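Local coordinates for aminopeptidase N (PDB 5DLL), which removes single amino acids, preferably alanine, from the N-terminal ends of peptides with the help of zinc, probably during breakdown of intracellular peptides, at residues 39-50 and 102-113; 143-153 and 193-201. One frame throughout, in Å; residues are numbered along the deposited sequence.

Contact 1. Residues 39-50 and 102-113. With NA (sodium ion), chain R.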
# COMPACT_ATOMS: atom_id res chain seq x y z
N GLU A 39 3.44 -7.77 -34.71
CA GLU A 39 2.07 -7.57 -34.22
C GLU A 39 1.31 -8.90 -34.07
O GLU A 39 0.72 -9.15 -33.02
CB GLU A 39 1.34 -6.62 -35.18
CG GLU A 39 -0.10 -6.30 -34.81
CD GLU A 39 -0.81 -5.50 -35.89
OE1 GLU A 39 -1.93 -5.90 -36.30
OE2 GLU A 39 -0.25 -4.48 -36.34
N SER A 40 1.34 -9.74 -35.10
CA SER A 40 0.55 -10.98 -35.15
C SER A 40 1.32 -12.24 -34.77
O SER A 40 0.81 -13.10 -34.05
CB SER A 40 -0.01 -11.19 -36.56
OG SER A 40 -0.77 -10.08 -36.99
N LYS A 41 2.55 -12.36 -35.28
CA LYS A 41 3.30 -13.61 -35.23
C LYS A 41 4.70 -13.39 -34.64
O LYS A 41 5.70 -13.50 -35.35
CB LYS A 41 3.40 -14.20 -36.64
CG LYS A 41 2.05 -14.47 -37.30
CD LYS A 41 2.22 -14.98 -38.72
CE LYS A 41 0.96 -15.66 -39.22
NZ LYS A 41 -0.25 -14.80 -39.08
N THR A 42 4.75 -13.08 -33.35
CA THR A 42 6.02 -12.95 -32.64
C THR A 42 6.61 -14.35 -32.39
O THR A 42 5.92 -15.23 -31.87
CB THR A 42 5.83 -12.23 -31.29
OG1 THR A 42 5.35 -10.90 -31.51
CG2 THR A 42 7.14 -12.18 -30.51
N ARG A 43 7.87 -14.54 -32.77
CA ARG A 43 8.53 -15.84 -32.64
C ARG A 43 9.48 -15.86 -31.46
O ARG A 43 10.38 -15.02 -31.37
CB ARG A 43 9.31 -16.18 -33.92
CG ARG A 43 8.44 -16.58 -35.10
CD ARG A 43 9.29 -16.86 -36.33
NE ARG A 43 10.05 -18.11 -36.21
CZ ARG A 43 11.08 -18.46 -36.99
NH1 ARG A 43 11.50 -17.66 -37.97
NH2 ARG A 43 11.69 -19.62 -36.79
N VAL A 44 9.30 -16.83 -30.56
CA VAL A 44 10.11 -16.96 -29.36
C VAL A 44 10.88 -18.29 -29.33
O VAL A 44 10.36 -19.35 -28.92
CB VAL A 44 9.24 -16.82 -28.08
CG1 VAL A 44 10.12 -16.77 -26.84
CG2 VAL A 44 8.36 -15.58 -28.18
N THR A 45 12.13 -18.21 -29.78
CA THR A 45 13.10 -19.29 -29.62
C THR A 45 13.64 -19.23 -28.20
O THR A 45 13.89 -18.14 -27.69
CB THR A 45 14.28 -19.15 -30.60
OG1 THR A 45 13.80 -18.87 -31.92
CG2 THR A 45 15.12 -20.44 -30.62
N ALA A 46 13.81 -20.39 -27.57
CA ALA A 46 14.28 -20.44 -26.18
C ALA A 46 15.14 -21.67 -25.92
O ALA A 46 14.70 -22.80 -26.14
CB ALA A 46 13.11 -20.42 -25.21
N ASN A 47 16.37 -21.43 -25.45
CA ASN A 47 17.28 -22.50 -25.07
C ASN A 47 17.33 -22.62 -23.56
O ASN A 47 17.89 -21.76 -22.89
CB ASN A 47 18.68 -22.23 -25.61
CG ASN A 47 18.83 -22.62 -27.06
OD1 ASN A 47 19.65 -23.47 -27.40
ND2 ASN A 47 18.04 -22.00 -27.93
N LEU A 48 16.75 -23.69 -23.04
CA LEU A 48 16.68 -23.93 -21.61
C LEU A 48 17.74 -24.94 -21.23
O LEU A 48 17.71 -26.08 -21.72
CB LEU A 48 15.29 -24.47 -21.23
CG LEU A 48 14.17 -23.45 -21.02
CD1 LEU A 48 14.20 -22.35 -22.06
CD2 LEU A 48 12.82 -24.15 -21.02
N TYR A 49 18.67 -24.54 -20.37
CA TYR A 49 19.73 -25.43 -19.90
C TYR A 49 19.31 -26.02 -18.56
O TYR A 49 19.42 -25.37 -17.53
CB TYR A 49 21.06 -24.70 -19.85
CG TYR A 49 21.49 -24.25 -21.22
CD1 TYR A 49 22.21 -25.09 -22.06
CD2 TYR A 49 21.14 -23.00 -21.71
CE1 TYR A 49 22.59 -24.69 -23.33
CE2 TYR A 49 21.51 -22.59 -22.97
CZ TYR A 49 22.23 -23.44 -23.78
OH TYR A 49 22.60 -23.02 -25.03
N ILE A 50 18.84 -27.26 -18.63
CA ILE A 50 18.09 -27.89 -17.56
C ILE A 50 18.91 -29.00 -16.91
O ILE A 50 19.69 -29.68 -17.58
CB ILE A 50 16.77 -28.47 -18.12
CG1 ILE A 50 15.93 -27.36 -18.77
CG2 ILE A 50 15.97 -29.18 -17.03
CD1 ILE A 50 14.88 -27.88 -19.73
N PHE A 102 20.71 -31.56 -19.76
CA PHE A 102 20.42 -31.36 -21.18
C PHE A 102 20.01 -29.93 -21.53
O PHE A 102 19.68 -29.13 -20.66
CB PHE A 102 19.33 -32.33 -21.64
CG PHE A 102 17.99 -32.12 -20.97
CD1 PHE A 102 17.75 -32.64 -19.70
CD2 PHE A 102 16.97 -31.43 -21.60
CE1 PHE A 102 16.53 -32.46 -19.07
CE2 PHE A 102 15.75 -31.24 -20.98
CZ PHE A 102 15.53 -31.76 -19.72
N VAL A 103 20.04 -29.63 -22.83
CA VAL A 103 19.56 -28.36 -23.36
C VAL A 103 18.30 -28.63 -24.20
O VAL A 103 18.29 -29.53 -25.04
CB VAL A 103 20.64 -27.59 -24.16
CG1 VAL A 103 21.45 -28.52 -25.07
CG2 VAL A 103 20.02 -26.46 -24.97
N LEU A 104 17.26 -27.84 -23.95
CA LEU A 104 16.00 -27.97 -24.67
C LEU A 104 15.68 -26.69 -25.43
O LEU A 104 15.44 -25.65 -24.83
CB LEU A 104 14.88 -28.27 -23.68
CG LEU A 104 13.48 -28.43 -24.29
CD1 LEU A 104 13.45 -29.59 -25.27
CD2 LEU A 104 12.45 -28.63 -23.19
N GLN A 105 15.68 -26.77 -26.76
CA GLN A 105 15.31 -25.64 -27.61
C GLN A 105 13.87 -25.76 -28.08
O GLN A 105 13.49 -26.79 -28.61
CB GLN A 105 16.23 -25.56 -28.83
CG GLN A 105 15.91 -24.38 -29.74
CD GLN A 105 16.79 -24.32 -30.97
OE1 GLN A 105 17.92 -24.80 -30.96
NE2 GLN A 105 16.27 -23.75 -32.04
N THR A 106 13.09 -24.70 -27.89
CA THR A 106 11.73 -24.61 -28.43
C THR A 106 11.57 -23.30 -29.20
O THR A 106 11.86 -22.23 -28.67
CB THR A 106 10.64 -24.63 -27.33
OG1 THR A 106 10.63 -23.37 -26.62
CG2 THR A 106 10.85 -25.78 -26.36
N VAL A 107 11.07 -23.40 -30.43
CA VAL A 107 10.56 -22.22 -31.15
C VAL A 107 9.05 -22.21 -31.02
O VAL A 107 8.40 -23.25 -31.19
CB VAL A 107 10.96 -22.21 -32.64
CG1 VAL A 107 10.42 -20.96 -33.32
CG2 VAL A 107 12.47 -22.30 -32.79
N VAL A 108 8.49 -21.04 -30.73
CA VAL A 108 7.07 -20.86 -30.44
C VAL A 108 6.59 -19.56 -31.11
O VAL A 108 7.37 -18.63 -31.28
CB VAL A 108 6.84 -20.81 -28.91
CG1 VAL A 108 5.59 -20.02 -28.52
CG2 VAL A 108 6.76 -22.21 -28.33
N GLU A 109 5.31 -19.51 -31.48
CA GLU A 109 4.71 -18.30 -32.05
C GLU A 109 3.53 -17.83 -31.20
O GLU A 109 2.76 -18.64 -30.69
CB GLU A 109 4.24 -18.57 -33.48
CG GLU A 109 3.70 -17.36 -34.22
CD GLU A 109 3.10 -17.73 -35.56
OE1 GLU A 109 3.85 -18.23 -36.42
OE2 GLU A 109 1.88 -17.52 -35.75
N ILE A 110 3.39 -16.52 -31.05
CA ILE A 110 2.34 -15.93 -30.21
C ILE A 110 1.80 -14.63 -30.81
O ILE A 110 2.44 -14.00 -31.65
CB ILE A 110 2.86 -15.63 -28.79
CG1 ILE A 110 4.09 -14.72 -28.83
CG2 ILE A 110 3.18 -16.93 -28.06
CD1 ILE A 110 4.61 -14.32 -27.47
N ASN A 111 0.62 -14.24 -30.35
CA ASN A 111 -0.11 -13.11 -30.90
C ASN A 111 -0.35 -12.05 -29.82
O ASN A 111 -1.33 -12.14 -29.07
CB ASN A 111 -1.43 -13.59 -31.50
CG ASN A 111 -2.03 -12.61 -32.49
OD1 ASN A 111 -1.70 -11.43 -32.51
ND2 ASN A 111 -2.94 -13.11 -33.32
N PRO A 112 0.56 -11.07 -29.71
CA PRO A 112 0.41 -9.96 -28.77
C PRO A 112 -0.79 -9.07 -29.08
O PRO A 112 -1.48 -8.62 -28.16
CB PRO A 112 1.71 -9.17 -28.94
CG PRO A 112 2.69 -10.16 -29.46
CD PRO A 112 1.89 -11.06 -30.35
N SER A 113 -1.05 -8.84 -30.36
CA SER A 113 -2.17 -8.02 -30.80
C SER A 113 -3.50 -8.56 -30.27
O SER A 113 -4.42 -7.78 -30.00
CB SER A 113 -2.20 -7.96 -32.32
OG SER A 113 -3.26 -7.14 -32.76
NA NA R . 10.32 -21.10 -27.47
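A sodium ion sits between V44 and T106, on neighbouring strands of a sheet. The carbonyl oxygens of both residues turn to it, V44 O at 2.3 Å and T106 O at 2.2 Å from the metal, and T106 OG1 joins them, with T141 OG1 as the fourth protein ligand. T106 can bind twice because its OG1 stands between backbone N and carbonyl carbon (chi1 73°), on the side of its own carbonyl oxygen. The carbonyl oxygens of V44 and T106 come close together, a repulsion the shared cation would offset. Beside the ion, A46 and T106 exchange two backbone bonds. Farther along, L48 N meets L104 O at 3.0 Å almost straight (176°). On the buried face I50 lays its CB over the F102 ring, 4.1 Å from the centroid, a CH-pi contact, and I50 CD1 reaches F102 CE2 at 3.7 Å. On the partly exposed face, CE1 of the Y49 ring lies 3.5 Å from V103 CG2, an oblique approach, and the side chains of N47 and Q105 run side by side, N47 ND2 over against Q105 CG, with their amide planes 32° apart. Both strands are interior to the sheet, 42-50 lying beside strand 26-36 and 102-110 beside strand 70-76. This is antiparallel pairing in the N-terminal beta domain of M1 aminopeptidases, here bridged by sodium.

Contact 2. Residues 143-153 and 193-201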
# COMPACT_ATOMS: atom_id res chain seq x y z
N TYR A 143 7.91 -23.07 -20.04
CA TYR A 143 8.83 -22.88 -18.91
C TYR A 143 8.34 -23.63 -17.66
O TYR A 143 7.21 -24.12 -17.63
CB TYR A 143 8.94 -21.39 -18.61
CG TYR A 143 10.25 -20.98 -17.98
CD1 TYR A 143 11.42 -20.95 -18.73
CD2 TYR A 143 10.32 -20.62 -16.63
CE1 TYR A 143 12.62 -20.59 -18.16
CE2 TYR A 143 11.52 -20.26 -16.06
CZ TYR A 143 12.67 -20.24 -16.83
OH TYR A 143 13.87 -19.88 -16.27
N LEU A 144 9.19 -23.72 -16.65
CA LEU A 144 8.75 -24.10 -15.30
C LEU A 144 8.33 -22.82 -14.57
O LEU A 144 9.09 -22.24 -13.80
CB LEU A 144 9.86 -24.83 -14.54
CG LEU A 144 10.14 -26.26 -14.99
CD1 LEU A 144 11.47 -26.74 -14.41
CD2 LEU A 144 9.01 -27.21 -14.60
N ASP A 145 7.09 -22.40 -14.83
CA ASP A 145 6.60 -21.10 -14.40
C ASP A 145 6.22 -21.11 -12.91
O ASP A 145 5.04 -21.02 -12.54
CB ASP A 145 5.43 -20.68 -15.29
CG ASP A 145 4.98 -19.26 -15.05
OD1 ASP A 145 5.52 -18.58 -14.15
OD2 ASP A 145 4.07 -18.81 -15.78
N ARG A 146 7.25 -21.21 -12.08
CA ARG A 146 7.11 -21.24 -10.63
C ARG A 146 8.32 -20.53 -10.03
O ARG A 146 9.42 -20.61 -10.59
CB ARG A 146 7.01 -22.68 -10.11
CG ARG A 146 8.15 -23.58 -10.55
CD ARG A 146 7.86 -25.04 -10.24
NE ARG A 146 7.94 -25.35 -8.81
CZ ARG A 146 7.67 -26.54 -8.28
NH1 ARG A 146 7.29 -27.56 -9.05
NH2 ARG A 146 7.78 -26.72 -6.97
N PRO A 147 8.12 -19.84 -8.90
CA PRO A 147 9.16 -18.95 -8.40
C PRO A 147 10.40 -19.64 -7.79
O PRO A 147 11.42 -18.98 -7.62
CB PRO A 147 8.42 -18.11 -7.35
CG PRO A 147 7.34 -19.00 -6.85
CD PRO A 147 6.94 -19.86 -8.02
N ASP A 148 10.30 -20.92 -7.45
CA ASP A 148 11.46 -21.65 -6.89
C ASP A 148 12.41 -22.19 -7.97
O ASP A 148 13.39 -22.85 -7.65
CB ASP A 148 11.03 -22.77 -5.92
CG ASP A 148 10.16 -23.83 -6.56
OD1 ASP A 148 9.48 -23.52 -7.56
OD2 ASP A 148 10.14 -24.97 -6.06
N VAL A 149 12.10 -21.90 -9.23
CA VAL A 149 13.03 -22.18 -10.32
C VAL A 149 13.54 -20.84 -10.85
O VAL A 149 12.78 -20.07 -11.46
CB VAL A 149 12.35 -22.98 -11.44
CG1 VAL A 149 13.33 -23.23 -12.59
CG2 VAL A 149 11.83 -24.30 -10.89
N MET A 150 14.82 -20.58 -10.60
CA MET A 150 15.47 -19.32 -10.93
C MET A 150 16.65 -19.56 -11.86
O MET A 150 17.47 -20.45 -11.60
CB MET A 150 15.97 -18.63 -9.67
CG MET A 150 14.90 -18.33 -8.63
SD MET A 150 15.64 -17.79 -7.07
CE MET A 150 16.53 -19.30 -6.73
N ALA A 151 16.76 -18.74 -12.90
CA ALA A 151 17.76 -18.95 -13.95
C ALA A 151 18.41 -17.65 -14.40
O ALA A 151 17.84 -16.57 -14.26
CB ALA A 151 17.11 -19.64 -15.13
N ALA A 152 19.61 -17.77 -14.96
CA ALA A 152 20.32 -16.64 -15.56
C ALA A 152 19.82 -16.39 -16.98
O ALA A 152 19.88 -17.27 -17.84
CB ALA A 152 21.82 -16.92 -15.56
N PHE A 153 19.33 -15.18 -17.23
CA PHE A 153 18.66 -14.84 -18.49
C PHE A 153 19.55 -14.05 -19.45
O PHE A 153 20.04 -12.97 -19.11
CB PHE A 153 17.40 -14.01 -18.22
CG PHE A 153 16.19 -14.82 -17.85
CD1 PHE A 153 16.05 -15.34 -16.57
CD2 PHE A 153 15.18 -15.05 -18.78
CE1 PHE A 153 14.93 -16.08 -16.23
CE2 PHE A 153 14.06 -15.79 -18.44
CZ PHE A 153 13.93 -16.31 -17.16
N LYS A 193 20.62 -15.14 -11.10
CA LYS A 193 19.47 -16.05 -11.14
C LYS A 193 18.19 -15.36 -10.64
O LYS A 193 18.19 -14.72 -9.59
CB LYS A 193 19.75 -17.29 -10.28
CG LYS A 193 20.84 -18.20 -10.81
CD LYS A 193 21.34 -19.18 -9.75
CE LYS A 193 20.33 -20.29 -9.46
NZ LYS A 193 20.16 -21.24 -10.60
N LYS A 194 17.11 -15.48 -11.42
CA LYS A 194 15.81 -14.95 -11.02
C LYS A 194 14.68 -15.85 -11.50
O LYS A 194 14.82 -16.55 -12.50
CB LYS A 194 15.61 -13.54 -11.58
CG LYS A 194 15.44 -13.43 -13.09
CD LYS A 194 15.05 -12.02 -13.49
CE LYS A 194 14.82 -11.87 -14.98
NZ LYS A 194 16.08 -11.58 -15.73
N PRO A 195 13.54 -15.82 -10.78
CA PRO A 195 12.35 -16.52 -11.27
C PRO A 195 11.72 -15.76 -12.45
O PRO A 195 11.93 -14.56 -12.59
CB PRO A 195 11.42 -16.53 -10.05
CG PRO A 195 11.83 -15.35 -9.25
CD PRO A 195 13.29 -15.12 -9.50
N CYS A 196 10.97 -16.46 -13.28
CA CYS A 196 10.46 -15.87 -14.52
C CYS A 196 9.42 -14.76 -14.31
O CYS A 196 9.23 -13.94 -15.21
CB CYS A 196 9.90 -16.95 -15.45
SG CYS A 196 8.66 -18.05 -14.74
N TYR A 197 8.76 -14.70 -13.15
CA TYR A 197 7.74 -13.68 -12.91
C TYR A 197 8.33 -12.26 -12.89
O TYR A 197 7.59 -11.27 -13.01
CB TYR A 197 6.94 -13.97 -11.62
CG TYR A 197 7.62 -13.59 -10.32
CD1 TYR A 197 7.56 -12.28 -9.83
CD2 TYR A 197 8.30 -14.54 -9.55
CE1 TYR A 197 8.17 -11.93 -8.63
CE2 TYR A 197 8.91 -14.20 -8.35
CZ TYR A 197 8.85 -12.89 -7.90
OH TYR A 197 9.46 -12.53 -6.71
N LEU A 198 9.65 -12.18 -12.75
CA LEU A 198 10.38 -10.91 -12.82
C LEU A 198 10.96 -10.62 -14.20
O LEU A 198 11.68 -9.63 -14.37
CB LEU A 198 11.53 -10.91 -11.81
CG LEU A 198 11.09 -11.09 -10.37
CD1 LEU A 198 12.30 -11.41 -9.53
CD2 LEU A 198 10.37 -9.85 -9.87
N PHE A 199 10.67 -11.48 -15.17
CA PHE A 199 11.10 -11.22 -16.53
C PHE A 199 10.23 -10.11 -17.11
O PHE A 199 9.02 -10.07 -16.88
CB PHE A 199 11.01 -12.48 -17.40
CG PHE A 199 11.16 -12.19 -18.86
CD1 PHE A 199 10.06 -11.85 -19.64
CD2 PHE A 199 12.41 -12.20 -19.45
CE1 PHE A 199 10.20 -11.55 -20.98
CE2 PHE A 199 12.56 -11.89 -20.80
CZ PHE A 199 11.45 -11.57 -21.56
N ALA A 200 10.86 -9.21 -17.87
CA ALA A 200 10.14 -8.16 -18.59
C ALA A 200 10.78 -7.83 -19.94
O ALA A 200 12.00 -7.95 -20.12
CB ALA A 200 10.02 -6.91 -17.75
N LEU A 201 9.92 -7.41 -20.87
CA LEU A 201 10.34 -6.93 -22.18
C LEU A 201 9.49 -5.72 -22.54
O LEU A 201 8.29 -5.71 -22.29
CB LEU A 201 10.17 -8.03 -23.23
CG LEU A 201 10.46 -7.64 -24.70
CD1 LEU A 201 11.05 -8.82 -25.47
CD2 LEU A 201 9.23 -7.09 -25.41
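The ring of Y143 opens the contact, its CD2 3.6 Å from C196 SG, a sulfur-aromatic approach that is oblique to the ring. C196 sends its sulfur between its backbone N and carbonyl carbon (chi1 54°), where it touches D145 as well as the tyrosine. D145, the centre of an inverse gamma turn, brings OD1 to 3.2 Å from that SG, while its OD2 forms a salt bridge with R138. The type I turn from R146 to V149 follows, and within it R146 NE makes a salt bridge with D148 OD1 at 2.7 Å. P147 lies against the second segment twice, through its carbonyl oxygen, 3.5 Å from P195 CB, and through CB, 4.1 Å from Y197 CE2. Next, M150 runs alongside P195, with M150 CG 3.7 Å from P195 CD. The carbonyl oxygen of M150 accepts a bond from K193 NZ; bends at chi3 and chi4 fold that lysine back to it. A151 and K194 then exchange two backbone bonds, with A151 N donating to K194 O at 3.0 Å. At the end, the side chains of F153 and K194 cross at about a right angle, the lysine's CE and NZ passing beside the ring's CD1, while its NZ makes a salt bridge with D190. F153 also touches F199, F153 CD2 to F199 CD2 at 4.0 Å. Strand 150-160 pairs with 193-195 and 183-191, and along its other edge A152 bonds to strand 26-36. Strand 321-322 covers M150 and P195 through T321, whose OG1 is hydrogen-bonded to Y197 OH.

Contacts 1 and 2 follow one another along the chain and belong to one mixed sheet, their centres about 15 Å apart. Strand 26-36 joins them, antiparallel to 42-52 and parallel to 150-160. They also meet directly, L48 CD2 packing on Y143 CD1 at 4.2 Å. Contact 1 holds the sodium, whereas contact 2 lies between the two metals without binding either. The chain that supplies T141 to the sodium continues at once into contact 2, where the side chain of Y143 is about 9 Å from that ion. Contact 2 faces the catalytic domain: the side chain of Y197 lies about 6 Å from that of the zinc ligand H313 and about 9 Å from the zinc.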